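Local coordinates for protein short chain dehydrogenase (Rhodopseudomonas palustris, PDB 3H7A) that probably catalyses an NAD(P)-dependent oxidation or reduction of a substrate that is not established here, at residues V59-D64 with T72-A77; V165-A170 with W234-E239. All blocks are in the same frame, centred on the assembly; numbering follows the deposited sequence.

Overall arrangement
Contacts 1 and 2 sit at the two margins of one seven-stranded parallel sheet of strand order 3-2-1-4-5-6-7, the Rossmann-type core of short-chain dehydrogenases. Contact 1 comes first along the chain and joins the edge strand 57-62 to helix 68-81, which follows it directly. Contact 2 opens only after contact 1 has closed; it sets helix 153-173 against the run into strand 237-240, the other outermost strand. Their centres are 24 Å apart, on opposite sides of the chain's centre, and their nearest atoms remain about 9 Å apart. The first is a packing internal to one subunit, whereas the second lies where neighbouring subunits of the four-chain assembly meet.

Contact 1. Residues V59-D64 with T72-A77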
loop_
_atom_site.group_PDB
_atom_site.type_symbol
_atom_site.label_atom_id
_atom_site.label_comp_id
_atom_site.label_asym_id
_atom_site.label_seq_id
_atom_site.Cartn_x
_atom_site.Cartn_y
_atom_site.Cartn_z
ATOM N N VAL B 59 24.400 -13.883 27.391
ATOM C CA VAL B 59 25.697 -13.229 27.271
ATOM C C VAL B 59 25.455 -11.776 26.907
ATOM O O VAL B 59 24.838 -11.487 25.886
ATOM C CB VAL B 59 26.568 -13.895 26.190
ATOM C CG1 VAL B 59 27.906 -13.200 26.055
ATOM C CG2 VAL B 59 26.767 -15.371 26.506
ATOM N N ALA B 60 25.921 -10.866 27.760
ATOM C CA ALA B 60 25.790 -9.422 27.539
ATOM C C ALA B 60 27.058 -8.840 26.920
ATOM O O ALA B 60 28.162 -9.117 27.387
ATOM C CB ALA B 60 25.492 -8.728 28.848
ATOM N N ARG B 61 26.904 -8.053 25.855
ATOM C CA ARG B 61 28.030 -7.357 25.239
ATOM C C ARG B 61 27.718 -5.882 25.011
ATOM O O ARG B 61 26.552 -5.504 24.886
ATOM C CB ARG B 61 28.436 -8.012 23.914
ATOM C CG ARG B 61 29.060 -9.399 24.058
ATOM C CD ARG B 61 29.187 -10.098 22.702
ATOM N NE ARG B 61 30.072 -9.399 21.760
ATOM C CZ ARG B 61 31.279 -9.824 21.380
ATOM N NH1 ARG B 61 31.785 -10.961 21.854
ATOM N NH2 ARG B 61 31.991 -9.108 20.515
ATOM N N SER B 62 28.769 -5.060 24.979
ATOM C CA SER B 62 28.676 -3.684 24.516
ATOM C C SER B 62 28.750 -3.754 23.015
ATOM O O SER B 62 29.599 -4.462 22.472
ATOM C CB SER B 62 29.848 -2.853 25.027
ATOM O OG SER B 62 29.643 -2.444 26.363
ATOM N N LEU B 63 27.855 -3.044 22.336
ATOM C CA LEU B 63 27.779 -3.119 20.882
ATOM C C LEU B 63 27.257 -1.818 20.320
ATOM O O LEU B 63 26.168 -1.364 20.672
ATOM C CB LEU B 63 26.880 -4.286 20.432
ATOM C CG LEU B 63 26.448 -4.335 18.958
ATOM C CD1 LEU B 63 27.615 -4.707 18.061
ATOM C CD2 LEU B 63 25.235 -5.271 18.725
ATOM N N ASP B 64 28.054 -1.224 19.444
ATOM C CA ASP B 64 27.606 -0.092 18.663
ATOM C C ASP B 64 27.266 -0.593 17.262
ATOM O O ASP B 64 28.150 -0.835 16.436
ATOM C CB ASP B 64 28.676 0.998 18.628
ATOM C CG ASP B 64 28.236 2.223 17.853
ATOM O OD1 ASP B 64 27.016 2.473 17.727
ATOM O OD2 ASP B 64 29.126 2.946 17.374
ATOM N N THR B 72 29.474 -7.744 13.073
ATOM C CA THR B 72 30.001 -9.004 12.569
ATOM C C THR B 72 30.618 -9.837 13.706
ATOM O O THR B 72 30.404 -11.050 13.779
ATOM C CB THR B 72 30.993 -8.724 11.430
ATOM O OG1 THR B 72 30.373 -7.824 10.503
ATOM C CG2 THR B 72 31.394 -9.996 10.683
ATOM N N ALA B 73 31.348 -9.185 14.606
ATOM C CA ALA B 73 32.010 -9.884 15.703
ATOM C C ALA B 73 31.006 -10.370 16.725
ATOM O O ALA B 73 31.167 -11.455 17.266
ATOM C CB ALA B 73 33.073 -8.999 16.369
ATOM N N PHE B 74 29.974 -9.566 16.976
ATOM C CA PHE B 74 28.856 -9.952 17.853
ATOM C C PHE B 74 28.112 -11.218 17.357
ATOM O O PHE B 74 27.813 -12.133 18.139
ATOM C CB PHE B 74 27.908 -8.746 17.990
ATOM C CG PHE B 74 26.702 -8.976 18.873
ATOM C CD1 PHE B 74 26.777 -8.762 20.253
ATOM C CD2 PHE B 74 25.470 -9.340 18.319
ATOM C CE1 PHE B 74 25.659 -8.940 21.056
ATOM C CE2 PHE B 74 24.351 -9.529 19.121
ATOM C CZ PHE B 74 24.443 -9.323 20.490
ATOM N N LEU B 75 27.837 -11.270 16.053
ATOM C CA LEU B 75 27.104 -12.381 15.458
ATOM C C LEU B 75 27.949 -13.633 15.321
ATOM O O LEU B 75 27.468 -14.734 15.598
ATOM C CB LEU B 75 26.508 -11.970 14.106
ATOM C CG LEU B 75 25.410 -10.900 14.190
ATOM C CD1 LEU B 75 25.016 -10.389 12.823
ATOM C CD2 LEU B 75 24.209 -11.432 14.930
ATOM N N ASN B 76 29.201 -13.462 14.888
ATOM C CA ASN B 76 30.171 -14.553 14.861
ATOM C C ASN B 76 30.364 -15.173 16.248
ATOM O O ASN B 76 30.406 -16.398 16.375
ATOM C CB ASN B 76 31.517 -14.064 14.335
ATOM C CG ASN B 76 31.549 -13.928 12.831
ATOM O OD1 ASN B 76 30.681 -14.442 12.123
ATOM N ND2 ASN B 76 32.563 -13.228 12.325
ATOM N N ALA B 77 30.469 -14.326 17.274
ATOM C CA ALA B 77 30.551 -14.768 18.674
ATOM C C ALA B 77 29.331 -15.573 19.097
ATOM O O ALA B 77 29.476 -16.620 19.742
ATOM C CB ALA B 77 30.754 -13.580 19.603
#
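Leu63 and Phe74 form the buried, apolar side of this contact: CD2 of Leu63 stands 4.0 Å from the centroid of the Phe74 ring and only 11° off the ring normal, a CH-pi contact over the face. The two side chains cross at about a right angle. With CG of Phe74 anti to the backbone N, the ring leaves helix 68-81 towards the sheet, where Ala11, Ile13 and Phe35 of the neighbouring strands also touch it; Leu63 and Phe74 are both buried.

Arg61, partly exposed and with exposed Ala73 next to it, makes the solvent side, close but unbonded. Its chain runs past Phe74 in the opposite direction, CD and NE each 3.7 Å from Phe74 CD1, and the guanidinium plane is turned 73° from the ring, so this is not a flat stack. A bend at chi3 carries the group over the helix backbone, where NH1 lies 3.6 Å from Ala77 CB. NH2 remains 4.1 Å from Ala73 O, which instead accepts the backbone N-H of Ala77.

The axes of 59-62 and 72-77 run at 167°, 10.5 Å apart at closest approach, as expected for consecutive elements of a beta-alpha-beta crossover in a Rossmann-type sheet. No hydrogen bond joins the two segments, which implies a buried CH-pi and apolar core flanked by an arginine whose chain and guanidinium together lie along the helix in van der Waals contact.

Contact 2. Residues V165-A170 with W234-E239; sequences VAQSMA and WTFEME
The backbones come closest at Ala170 and Phe236, whose CA atoms are 7.4 Å apart, and the Phe236 ring spans from the chain entering strand 237-240 to helix 153-173. Its CG lies anti to the backbone N (chi1 164°), which sends the ring onto one turn of the helix. Ala170 CB meets the near side of the ring, 3.6 Å from Phe236 CD1. Farther out, Ala166 CB is 3.8 Å from Phe236 CZ, and the small methyls of these two alanines, one turn apart, let the ring come right up to the main chain: Phe236 CE1 is 3.5 Å from Ala166 O, and CZ is 3.5 Å from Gln167 N. That carbonyl is the acceptor for Ala170 N at 2.8 Å.

This is the flank of the Rossmann-type sheet at which helix 153-173 packs beside its last strands; Phe236 pairs through its backbone with His182 on strand 178-185, while Ala166 and Ala170 also touch Phe139 and Val180 of the sheet, respectively.

Gln167 CG lies obliquely off the far end of the ring, 3.6 Å from Phe236 CZ. The side chains cross at about a right angle, with the amide plane 75° from the ring. Extended beyond CG, the chain carries its amide on to another partner: OE1 accepts a hydrogen bond from the backbone N of Gly148 in the second subunit. Just ahead in the chain of Phe236, Thr235 packs on Met238 of the third subunit.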
loop_
_atom_site.group_PDB
_atom_site.type_symbol
_atom_site.label_atom_id
_atom_site.label_comp_id
_atom_site.label_asym_id
_atom_site.label_seq_id
_atom_site.Cartn_x
_atom_site.Cartn_y
_atom_site.Cartn_z
ATOM N N VAL B 165 15.207 -3.582 2.838
ATOM C CA VAL B 165 16.267 -4.564 3.065
ATOM C C VAL B 165 15.592 -5.870 3.465
ATOM O O VAL B 165 15.875 -6.921 2.884
ATOM C CB VAL B 165 17.308 -4.065 4.123
ATOM C CG1 VAL B 165 18.168 -5.206 4.662
ATOM C CG2 VAL B 165 18.203 -2.981 3.537
ATOM N N ALA B 166 14.662 -5.775 4.418
ATOM C CA ALA B 166 13.850 -6.911 4.862
ATOM C C ALA B 166 13.092 -7.580 3.711
ATOM O O ALA B 166 13.184 -8.790 3.561
ATOM C CB ALA B 166 12.897 -6.497 5.985
ATOM N N GLN B 167 12.401 -6.793 2.873
ATOM C CA GLN B 167 11.658 -7.328 1.725
ATOM C C GLN B 167 12.563 -8.092 0.779
ATOM O O GLN B 167 12.254 -9.225 0.410
ATOM C CB GLN B 167 10.948 -6.218 0.949
ATOM C CG GLN B 167 9.767 -5.603 1.660
ATOM C CD GLN B 167 8.917 -4.784 0.718
ATOM O OE1 GLN B 167 9.232 -4.670 -0.475
ATOM N NE2 GLN B 167 7.847 -4.202 1.237
ATOM N N SER B 168 13.683 -7.474 0.410
ATOM C CA SER B 168 14.658 -8.079 -0.495
ATOM C C SER B 168 15.307 -9.335 0.073
ATOM O O SER B 168 15.598 -10.293 -0.662
ATOM C CB SER B 168 15.741 -7.066 -0.825
ATOM O OG SER B 168 15.213 -6.028 -1.627
ATOM N N MET B 169 15.551 -9.322 1.378
ATOM C CA MET B 169 16.150 -10.484 2.015
ATOM C C MET B 169 15.114 -11.591 2.021
ATOM O O MET B 169 15.438 -12.742 1.753
ATOM C CB MET B 169 16.640 -10.160 3.430
ATOM C CG MET B 169 17.976 -9.361 3.486
ATOM S SD MET B 169 18.623 -9.044 5.143
ATOM C CE MET B 169 18.648 -10.713 5.792
ATOM N N ALA B 170 13.863 -11.233 2.298
ATOM C CA ALA B 170 12.773 -12.216 2.332
ATOM C C ALA B 170 12.546 -12.892 0.977
ATOM O O ALA B 170 12.435 -14.107 0.906
ATOM C CB ALA B 170 11.482 -11.590 2.865
ATOM N N TRP B 234 4.194 -18.705 6.753
ATOM C CA TRP B 234 4.973 -17.611 7.338
ATOM C C TRP B 234 4.393 -16.284 6.940
ATOM O O TRP B 234 3.947 -16.109 5.802
ATOM C CB TRP B 234 6.416 -17.633 6.857
ATOM C CG TRP B 234 7.289 -18.656 7.523
ATOM C CD1 TRP B 234 7.058 -19.317 8.711
ATOM C CD2 TRP B 234 8.565 -19.093 7.063
ATOM N NE1 TRP B 234 8.107 -20.160 8.993
ATOM C CE2 TRP B 234 9.046 -20.039 7.995
ATOM C CE3 TRP B 234 9.354 -18.780 5.941
ATOM C CZ2 TRP B 234 10.278 -20.667 7.842
ATOM C CZ3 TRP B 234 10.579 -19.420 5.785
ATOM C CH2 TRP B 234 11.025 -20.351 6.728
ATOM N N THR B 235 4.436 -15.347 7.877
ATOM C CA THR B 235 4.074 -13.959 7.639
ATOM C C THR B 235 5.371 -13.165 7.441
ATOM O O THR B 235 6.308 -13.322 8.223
ATOM C CB THR B 235 3.306 -13.408 8.861
ATOM O OG1 THR B 235 2.138 -14.204 9.080
ATOM C CG2 THR B 235 2.885 -11.985 8.663
ATOM N N PHE B 236 5.444 -12.325 6.406
ATOM C CA PHE B 236 6.584 -11.424 6.290
ATOM C C PHE B 236 6.423 -10.206 7.184
ATOM O O PHE B 236 7.298 -9.911 7.973
ATOM C CB PHE B 236 6.874 -10.991 4.846
ATOM C CG PHE B 236 7.786 -9.786 4.757
ATOM C CD1 PHE B 236 9.143 -9.899 5.046
ATOM C CD2 PHE B 236 7.274 -8.529 4.406
ATOM C CE1 PHE B 236 9.995 -8.777 4.999
ATOM C CE2 PHE B 236 8.105 -7.404 4.368
ATOM C CZ PHE B 236 9.474 -7.529 4.663
ATOM N N GLU B 237 5.304 -9.499 7.056
ATOM C CA GLU B 237 5.110 -8.248 7.777
ATOM C C GLU B 237 3.851 -8.294 8.609
ATOM O O GLU B 237 2.827 -8.787 8.160
ATOM C CB GLU B 237 4.999 -7.095 6.790
ATOM C CG GLU B 237 5.263 -5.729 7.364
ATOM C CD GLU B 237 5.495 -4.712 6.268
ATOM O OE1 GLU B 237 4.672 -4.640 5.336
ATOM O OE2 GLU B 237 6.510 -3.993 6.325
ATOM N N MET B 238 3.932 -7.750 9.815
ATOM C CA MET B 238 2.820 -7.782 10.752
ATOM C C MET B 238 2.852 -6.471 11.520
ATOM O O MET B 238 3.928 -5.999 11.886
ATOM C CB MET B 238 3.008 -8.964 11.707
ATOM C CG MET B 238 1.729 -9.488 12.275
ATOM S SD MET B 238 1.884 -11.008 13.208
ATOM C CE MET B 238 2.707 -10.464 14.697
ATOM N N GLU B 239 1.688 -5.869 11.753
ATOM C CA GLU B 239 1.617 -4.633 12.535
ATOM C C GLU B 239 0.802 -4.830 13.805
ATOM O O GLU B 239 -0.280 -5.407 13.757
ATOM C CB GLU B 239 1.043 -3.468 11.711
ATOM C CG GLU B 239 1.120 -2.135 12.454
ATOM C CD GLU B 239 0.625 -0.926 11.662
ATOM O OE1 GLU B 239 0.322 -1.048 10.452
ATOM O OE2 GLU B 239 0.553 0.165 12.278
#